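Local coordinates for periplasmic cell division protein (SufI) (Aquifex aeolicus, PDB 6SYY) that is a copper-binding multicopper oxidase that probably oxidises its substrates at one copper site and passes the electrons to a three-copper cluster holding oxygen, at residues G255-R267 against K288-R300. Sequence-based numbering, arbitrary orientation.
Sequences GSNARPYRLALLR and KEVNEILVAPGER
Arg-262 reaches across an antiparallel strand pairing to Glu-292: NH1 of Arg-262 gives a 2.6 Å hydrogen bond to OE1 of Glu-292 that is also a salt bridge. The oxygen lies in the guanidinium plane, yet the carboxylate is turned 61° against it. Over one guanidinium face, offset toward the rim, sits CD1 of Leu-294, 3.8 Å above the plane. Arg-262 leaves the strand with CG anti to the backbone N (chi1 -173°) and bends at chi3, turning the guanidinium toward 288-300, NH1 at Glu-292 and one face over Leu-294. The other carboxylate oxygen, OE2, is taken by Arg-271, so Glu-292 stands between two arginines. With a leucine in place of Arg-262, Glu-292 OE1 would probably lose its charged mate and Leu-294 the guanidinium that partly covers it.

Behind these side chains runs the ladder of strands 261-267 and 293-295, within a cupredoxin-like domain of the multicopper oxidase fold. Tyr-261 and Val-295 form one hydrogen-bonded pair, with Val-295 N to Tyr-261 O at 2.9 Å; Leu-263 and Ile-293 form the next, with Leu-263 N to Ile-293 O at 2.8 Å. The face opposite Arg-262 is greasy: CG1 of Val-295 touches CD1 of Leu-263 at 3.9 Å, and Ile-293 continues onto Ile-252.

Beyond the ladder, Pro-297 pushes its ring against the backbone of 256-259, CG lying 3.6 Å from Ala-258 C. It opens the middle of a type II turn from Ala-296 to Glu-299, where Gly-298 takes a positive phi; Glu-299 OE1 receives Ala-296 N at 2.7 Å. The Pro-297 side chain comes within about 4 Å of that of the copper ligand His-510, while Ser-256 OG, in the plane of the Tyr-261 ring, shares a hydrogen bond with Tyr-261 OH.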
loop_
_atom_site.group_PDB
_atom_site.type_symbol
_atom_site.label_atom_id
_atom_site.label_comp_id
_atom_site.label_asym_id
_atom_site.label_seq_id
_atom_site.Cartn_x
_atom_site.Cartn_y
_atom_site.Cartn_z
ATOM N N GLY A 255 -2.483 -5.660 0.188
ATOM C CA GLY A 255 -2.785 -5.524 1.598
ATOM C C GLY A 255 -2.445 -6.779 2.369
ATOM O O GLY A 255 -3.005 -7.031 3.438
ATOM N N SER A 256 -1.531 -7.582 1.832
ATOM C CA SER A 256 -1.092 -8.776 2.530
ATOM C C SER A 256 -0.054 -8.417 3.585
ATOM O O SER A 256 0.556 -7.345 3.560
ATOM C CB SER A 256 -0.512 -9.793 1.552
ATOM O OG SER A 256 -1.449 -10.079 0.529
ATOM N N ASN A 257 0.139 -9.335 4.530
ATOM C CA ASN A 257 1.125 -9.098 5.574
ATOM C C ASN A 257 2.549 -9.263 5.068
ATOM O O ASN A 257 3.451 -8.569 5.548
ATOM C CB ASN A 257 0.887 -10.037 6.757
ATOM C CG ASN A 257 -0.275 -9.599 7.627
ATOM O OD1 ASN A 257 -1.323 -9.183 7.129
ATOM N ND2 ASN A 257 -0.089 -9.679 8.937
ATOM N N ALA A 258 2.776 -10.154 4.102
ATOM C CA ALA A 258 4.147 -10.464 3.723
ATOM C C ALA A 258 4.276 -10.926 2.281
ATOM O O ALA A 258 5.349 -10.795 1.682
ATOM C CB ALA A 258 4.716 -11.535 4.658
ATOM N N ARG A 259 3.202 -11.463 1.716
ATOM C CA ARG A 259 3.287 -12.113 0.412
ATOM C C ARG A 259 3.381 -11.084 -0.706
ATOM O O ARG A 259 2.481 -10.244 -0.839
ATOM C CB ARG A 259 2.078 -13.003 0.182
ATOM C CG ARG A 259 2.032 -13.582 -1.212
ATOM C CD ARG A 259 0.749 -14.339 -1.456
ATOM N NE ARG A 259 0.588 -15.483 -0.564
ATOM C CZ ARG A 259 1.104 -16.684 -0.793
ATOM N NH1 ARG A 259 1.826 -16.891 -1.883
ATOM N NH2 ARG A 259 0.904 -17.677 0.065
ATOM N N PRO A 260 4.428 -11.113 -1.527
ATOM C CA PRO A 260 4.433 -10.326 -2.761
ATOM C C PRO A 260 3.790 -11.103 -3.901
ATOM O O PRO A 260 3.726 -12.333 -3.894
ATOM C CB PRO A 260 5.929 -10.110 -3.024
ATOM C CG PRO A 260 6.554 -11.369 -2.515
ATOM C CD PRO A 260 5.708 -11.812 -1.323
ATOM N N TYR A 261 3.317 -10.356 -4.892
ATOM C CA TYR A 261 2.661 -10.939 -6.054
ATOM C C TYR A 261 3.391 -10.552 -7.329
ATOM O O TYR A 261 3.893 -9.431 -7.458
ATOM C CB TYR A 261 1.200 -10.495 -6.154
ATOM C CG TYR A 261 0.395 -10.860 -4.941
ATOM C CD1 TYR A 261 0.362 -10.022 -3.832
ATOM C CD2 TYR A 261 -0.320 -12.043 -4.894
ATOM C CE1 TYR A 261 -0.365 -10.349 -2.714
ATOM C CE2 TYR A 261 -1.052 -12.380 -3.777
ATOM C CZ TYR A 261 -1.067 -11.531 -2.690
ATOM O OH TYR A 261 -1.792 -11.866 -1.575
ATOM N N ARG A 262 3.442 -11.490 -8.268
ATOM C CA ARG A 262 3.903 -11.236 -9.630
ATOM C C ARG A 262 2.693 -11.497 -10.522
ATOM O O ARG A 262 2.367 -12.652 -10.812
ATOM C CB ARG A 262 5.097 -12.122 -9.985
ATOM C CG ARG A 262 5.741 -11.797 -11.325
ATOM C CD ARG A 262 6.975 -12.657 -11.608
ATOM N NE ARG A 262 8.090 -12.375 -10.703
ATOM C CZ ARG A 262 8.992 -11.414 -10.894
ATOM N NH1 ARG A 262 8.913 -10.622 -11.954
ATOM N NH2 ARG A 262 9.974 -11.239 -10.018
ATOM N N LEU A 263 2.019 -10.428 -10.945
ATOM C CA LEU A 263 0.701 -10.522 -11.564
ATOM C C LEU A 263 0.789 -10.407 -13.079
ATOM O O LEU A 263 1.451 -9.502 -13.600
ATOM C CB LEU A 263 -0.220 -9.431 -11.026
ATOM C CG LEU A 263 -0.367 -9.391 -9.510
ATOM C CD1 LEU A 263 -1.210 -8.204 -9.126
ATOM C CD2 LEU A 263 -0.984 -10.685 -8.999
ATOM N N ALA A 264 0.100 -11.308 -13.779
ATOM C CA ALA A 264 -0.052 -11.243 -15.226
ATOM C C ALA A 264 -1.513 -11.479 -15.582
ATOM O O ALA A 264 -2.305 -11.946 -14.760
ATOM C CB ALA A 264 0.840 -12.268 -15.945
ATOM N N LEU A 265 -1.868 -11.140 -16.821
ATOM C CA LEU A 265 -3.208 -11.358 -17.357
ATOM C C LEU A 265 -3.107 -12.396 -18.466
ATOM O O LEU A 265 -2.523 -12.131 -19.521
ATOM C CB LEU A 265 -3.814 -10.054 -17.867
ATOM C CG LEU A 265 -4.175 -9.070 -16.754
ATOM C CD1 LEU A 265 -4.477 -7.689 -17.312
ATOM C CD2 LEU A 265 -5.358 -9.600 -15.960
ATOM N N LEU A 266 -3.662 -13.575 -18.222
ATOM C CA LEU A 266 -3.592 -14.680 -19.166
ATOM C C LEU A 266 -4.891 -14.744 -19.957
ATOM O O LEU A 266 -5.977 -14.824 -19.375
ATOM C CB LEU A 266 -3.331 -16.000 -18.444
ATOM C CG LEU A 266 -2.091 -15.993 -17.553
ATOM C CD1 LEU A 266 -1.813 -17.384 -17.011
ATOM C CD2 LEU A 266 -0.895 -15.463 -18.327
ATOM N N ARG A 267 -4.770 -14.688 -21.278
ATOM C CA ARG A 267 -5.884 -14.853 -22.205
ATOM C C ARG A 267 -5.557 -16.104 -23.014
ATOM O O ARG A 267 -4.886 -16.029 -24.047
ATOM C CB ARG A 267 -6.056 -13.619 -23.086
ATOM C CG ARG A 267 -7.110 -13.750 -24.171
ATOM C CD ARG A 267 -7.192 -12.474 -24.998
ATOM N NE ARG A 267 -8.236 -12.531 -26.017
ATOM C CZ ARG A 267 -8.009 -12.464 -27.323
ATOM N NH1 ARG A 267 -6.770 -12.327 -27.775
ATOM N NH2 ARG A 267 -9.022 -12.523 -28.179
ATOM N N LYS A 288 3.291 2.942 -19.184
ATOM C CA LYS A 288 4.379 1.990 -19.399
ATOM C C LYS A 288 3.765 0.632 -19.704
ATOM O O LYS A 288 3.172 0.003 -18.820
ATOM C CB LYS A 288 5.295 1.911 -18.176
ATOM C CG LYS A 288 5.713 3.258 -17.608
ATOM C CD LYS A 288 6.522 4.082 -18.597
ATOM C CE LYS A 288 6.830 5.463 -18.032
ATOM N NZ LYS A 288 7.750 6.248 -18.908
ATOM N N GLU A 289 3.906 0.179 -20.949
ATOM C CA GLU A 289 3.331 -1.096 -21.359
ATOM C C GLU A 289 4.161 -2.249 -20.806
ATOM O O GLU A 289 5.388 -2.272 -20.950
ATOM C CB GLU A 289 3.244 -1.188 -22.883
ATOM C CG GLU A 289 2.609 -2.481 -23.367
ATOM C CD GLU A 289 2.379 -2.516 -24.866
ATOM O OE1 GLU A 289 2.420 -1.448 -25.514
ATOM O OE2 GLU A 289 2.155 -3.622 -25.394
ATOM N N VAL A 290 3.489 -3.197 -20.157
ATOM C CA VAL A 290 4.130 -4.359 -19.556
ATOM C C VAL A 290 3.250 -5.572 -19.816
ATOM O O VAL A 290 2.139 -5.462 -20.340
ATOM C CB VAL A 290 4.352 -4.193 -18.038
ATOM C CG1 VAL A 290 5.243 -2.998 -17.749
ATOM C CG2 VAL A 290 3.012 -4.070 -17.317
ATOM N N ASN A 291 3.764 -6.743 -19.443
ATOM C CA ASN A 291 2.958 -7.955 -19.397
ATOM C C ASN A 291 3.008 -8.620 -18.026
ATOM O O ASN A 291 2.486 -9.730 -17.867
ATOM C CB ASN A 291 3.379 -8.937 -20.500
ATOM C CG ASN A 291 4.867 -9.240 -20.492
ATOM O OD1 ASN A 291 5.470 -9.442 -19.440
ATOM N ND2 ASN A 291 5.466 -9.273 -21.677
ATOM N N GLU A 292 3.620 -7.970 -17.035
ATOM C CA GLU A 292 3.569 -8.428 -15.652
ATOM C C GLU A 292 4.009 -7.292 -14.740
ATOM O O GLU A 292 4.719 -6.373 -15.157
ATOM C CB GLU A 292 4.449 -9.663 -15.417
ATOM C CG GLU A 292 5.923 -9.440 -15.662
ATOM C CD GLU A 292 6.776 -10.534 -15.060
ATOM O OE1 GLU A 292 7.332 -10.314 -13.965
ATOM O OE2 GLU A 292 6.883 -11.617 -15.674
ATOM N N ILE A 293 3.574 -7.369 -13.483
ATOM C CA ILE A 293 3.964 -6.407 -12.458
ATOM C C ILE A 293 4.227 -7.148 -11.155
ATOM O O ILE A 293 3.511 -8.092 -10.799
ATOM C CB ILE A 293 2.900 -5.312 -12.245
ATOM C CG1 ILE A 293 1.528 -5.932 -11.966
ATOM C CG2 ILE A 293 2.852 -4.370 -13.435
ATOM C CD1 ILE A 293 0.516 -4.931 -11.472
ATOM N N LEU A 294 5.266 -6.715 -10.450
ATOM C CA LEU A 294 5.615 -7.228 -9.134
ATOM C C LEU A 294 5.161 -6.201 -8.108
ATOM O O LEU A 294 5.532 -5.027 -8.200
ATOM C CB LEU A 294 7.120 -7.470 -9.036
ATOM C CG LEU A 294 7.700 -8.206 -7.829
ATOM C CD1 LEU A 294 7.175 -9.626 -7.778
ATOM C CD2 LEU A 294 9.218 -8.201 -7.916
ATOM N N VAL A 295 4.350 -6.632 -7.147
ATOM C CA VAL A 295 3.783 -5.725 -6.156
ATOM C C VAL A 295 3.944 -6.347 -4.774
ATOM O O VAL A 295 3.434 -7.442 -4.509
ATOM C CB VAL A 295 2.312 -5.391 -6.458
ATOM C CG1 VAL A 295 1.546 -6.633 -6.888
ATOM C CG2 VAL A 295 1.658 -4.711 -5.263
ATOM N N ALA A 296 4.660 -5.666 -3.915
ATOM C CA ALA A 296 4.924 -6.099 -2.557
ATOM C C ALA A 296 3.923 -5.473 -1.598
ATOM O O ALA A 296 3.214 -4.525 -1.953
ATOM C CB ALA A 296 6.351 -5.713 -2.152
ATOM N N PRO A 297 3.816 -5.997 -0.379
ATOM C CA PRO A 297 2.983 -5.338 0.635
ATOM C C PRO A 297 3.364 -3.876 0.805
ATOM O O PRO A 297 4.540 -3.530 0.927
ATOM C CB PRO A 297 3.278 -6.147 1.901
ATOM C CG PRO A 297 3.628 -7.494 1.403
ATOM C CD PRO A 297 4.308 -7.308 0.079
ATOM N N GLY A 298 2.354 -3.008 0.813
ATOM C CA GLY A 298 2.567 -1.581 0.891
ATOM C C GLY A 298 2.682 -0.882 -0.448
ATOM O O GLY A 298 2.503 0.340 -0.513
ATOM N N GLU A 299 2.983 -1.612 -1.515
ATOM C CA GLU A 299 2.984 -1.024 -2.844
ATOM C C GLU A 299 1.559 -0.895 -3.372
ATOM O O GLU A 299 0.654 -1.645 -2.987
ATOM C CB GLU A 299 3.818 -1.863 -3.812
ATOM C CG GLU A 299 5.324 -1.744 -3.618
ATOM C CD GLU A 299 6.109 -2.387 -4.753
ATOM O OE1 GLU A 299 5.851 -3.569 -5.068
ATOM O OE2 GLU A 299 6.978 -1.705 -5.339
ATOM N N ARG A 300 1.365 0.084 -4.252
ATOM C CA ARG A 300 0.124 0.238 -4.998
ATOM C C ARG A 300 0.484 0.515 -6.449
ATOM O O ARG A 300 1.277 1.419 -6.730
ATOM C CB ARG A 300 -0.752 1.366 -4.431
ATOM C CG ARG A 300 -1.378 1.070 -3.067
ATOM C CD ARG A 300 -0.552 1.660 -1.946
ATOM N NE ARG A 300 -0.465 3.113 -2.062
ATOM C CZ ARG A 300 0.397 3.864 -1.385
ATOM N NH1 ARG A 300 1.256 3.295 -0.547
ATOM N NH2 ARG A 300 0.408 5.183 -1.552
HETATM O O HOH W 1 -0.162 -10.154 -18.814
#